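PDB 4PAG: periplasmic binding protein, which probably captures a solute in the periplasm and hands it to an ABC transporter, and here holds a bound histidine. Local coordinates for residues A[49-52]-A[53-56]. Residues are numbered along the deposited sequence; the frame is centred on the assembly and turned at random.
Sequences QTNK and DNNN
Asn51 OD1 accepts two hydrogen bonds from the residues that follow it, one from Asp53 N at 2.9 Å and one from Asn54 ND2 at 3.0 Å. The first closes an Asx turn. It sits on a type I beta turn, Asn51 to Asn54, with Lys52 and Asp53 at the corner. Asn54 N adds a weak bond to the same OD1. The first torsion of Asn51 sets CG between the backbone N and the carbonyl carbon (chi1 57°), which turns OD1 toward the N-H groups of Asp53 and Asn54. The amide-to-amide bond is nearly straight, 171° at the hydrogen, and uses an OD1 lone pair. Its acceptor lies almost in the amide plane of Asn54. The two side chains run side by side, yet their amide planes are close to perpendicular.

The backbone also pairs across the turn. Asn51 N donates to Asn54 O at 2.9 Å. The return bond, Asn54 N to Asn51 O, is weak at 3.5 Å. These two bonds reverse the chain at residues 51-54, within the loop that joins helix 28-37 to helix 57-60.

Asn54 is buried, and its amide has further partners: OD1 accepts from Asn267 N, and ND2 also donates to Arg271 O. These bonds fix the rotation of the amide and tie the turn to the loop after strand 258-260. Asn51 ND2 bonds to Pro48 O, so both ends of that amide are used. The extended Lys52 side chain leads away from the turn to a salt bridge with Asp179. Asn55, just past the turn, belongs to the pocket of the bound histidine and pairs with Lys263 through its backbone.

Asn54 packs on Pro272 and Asp53 on Arg271. Asp53 CB lies 3.7 Å from Asn51 OD1, and Thr50 CA makes a CA-H...O contact with Asn54 O at 3.4 Å.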
loop_
_atom_site.group_PDB
_atom_site.type_symbol
_atom_site.label_atom_id
_atom_site.label_comp_id
_atom_site.label_asym_id
_atom_site.label_seq_id
_atom_site.Cartn_x
_atom_site.Cartn_y
_atom_site.Cartn_z
ATOM N N GLN A 49 9.954 -7.715 -8.665
ATOM C CA GLN A 49 8.634 -7.268 -9.114
ATOM C C GLN A 49 7.517 -8.257 -8.757
ATOM O O GLN A 49 6.379 -7.855 -8.503
ATOM C CB GLN A 49 8.648 -7.023 -10.621
ATOM C CG GLN A 49 9.432 -5.791 -11.037
ATOM C CD GLN A 49 10.902 -6.055 -11.301
ATOM O OE1 GLN A 49 11.535 -6.916 -10.664
ATOM N NE2 GLN A 49 11.466 -5.296 -12.240
ATOM N N THR A 50 7.847 -9.546 -8.752
ATOM C CA THR A 50 6.940 -10.574 -8.270
ATOM C C THR A 50 7.567 -11.171 -7.032
ATOM O O THR A 50 8.721 -11.602 -7.054
ATOM C CB THR A 50 6.724 -11.695 -9.294
ATOM O OG1 THR A 50 7.984 -12.290 -9.614
ATOM C CG2 THR A 50 6.112 -11.150 -10.543
ATOM N N ASN A 51 6.811 -11.173 -5.946
ATOM C CA ASN A 51 7.300 -11.678 -4.681
ATOM C C ASN A 51 6.120 -12.254 -3.907
ATOM O O ASN A 51 5.030 -12.426 -4.460
ATOM C CB ASN A 51 8.049 -10.567 -3.920
ATOM C CG ASN A 51 7.199 -9.324 -3.689
ATOM O OD1 ASN A 51 6.094 -9.402 -3.153
ATOM N ND2 ASN A 51 7.719 -8.163 -4.092
ATOM N N LYS A 52 6.324 -12.567 -2.638
ATOM C CA LYS A 52 5.269 -13.215 -1.854
ATOM C C LYS A 52 4.004 -12.352 -1.701
ATOM O O LYS A 52 2.894 -12.874 -1.614
ATOM C CB LYS A 52 5.813 -13.601 -0.477
ATOM C CG LYS A 52 4.916 -14.559 0.292
ATOM C CD LYS A 52 5.664 -15.182 1.455
ATOM C CE LYS A 52 4.713 -15.924 2.380
ATOM N NZ LYS A 52 5.429 -16.717 3.411
ATOM N N ASP A 53 4.179 -11.034 -1.677
ATOM C CA ASP A 53 3.091 -10.108 -1.353
ATOM C C ASP A 53 2.507 -9.409 -2.585
ATOM O O ASP A 53 1.477 -8.730 -2.497
ATOM C CB ASP A 53 3.612 -9.057 -0.364
ATOM C CG ASP A 53 4.140 -9.676 0.921
ATOM O OD1 ASP A 53 3.385 -10.424 1.580
ATOM O OD2 ASP A 53 5.311 -9.420 1.284
ATOM N N ASN A 54 3.183 -9.558 -3.723
ATOM C CA ASN A 54 2.817 -8.873 -4.959
ATOM C C ASN A 54 2.993 -9.853 -6.119
ATOM O O ASN A 54 4.108 -10.322 -6.370
ATOM C CB ASN A 54 3.678 -7.619 -5.154
ATOM C CG ASN A 54 3.601 -6.663 -3.971
ATOM O OD1 ASN A 54 2.800 -5.732 -3.961
ATOM N ND2 ASN A 54 4.428 -6.899 -2.962
ATOM N N ASN A 55 1.888 -10.171 -6.797
ATOM C CA ASN A 55 1.813 -11.303 -7.725
ATOM C C ASN A 55 1.305 -10.914 -9.105
ATOM O O ASN A 55 0.606 -9.925 -9.262
ATOM C CB ASN A 55 0.814 -12.365 -7.202
ATOM C CG ASN A 55 1.199 -12.945 -5.859
ATOM O OD1 ASN A 55 2.334 -12.808 -5.384
ATOM N ND2 ASN A 55 0.248 -13.606 -5.232
ATOM N N ASN A 56 1.599 -11.761 -10.088
ATOM C CA ASN A 56 1.000 -11.683 -11.422
ATOM C C ASN A 56 1.292 -10.378 -12.163
ATOM O O ASN A 56 0.520 -9.961 -13.024
ATOM C CB ASN A 56 -0.520 -11.914 -11.351
ATOM C CG ASN A 56 -0.888 -13.272 -10.780
ATOM O OD1 ASN A 56 -1.641 -13.374 -9.806
ATOM N ND2 ASN A 56 -0.369 -14.325 -11.390
#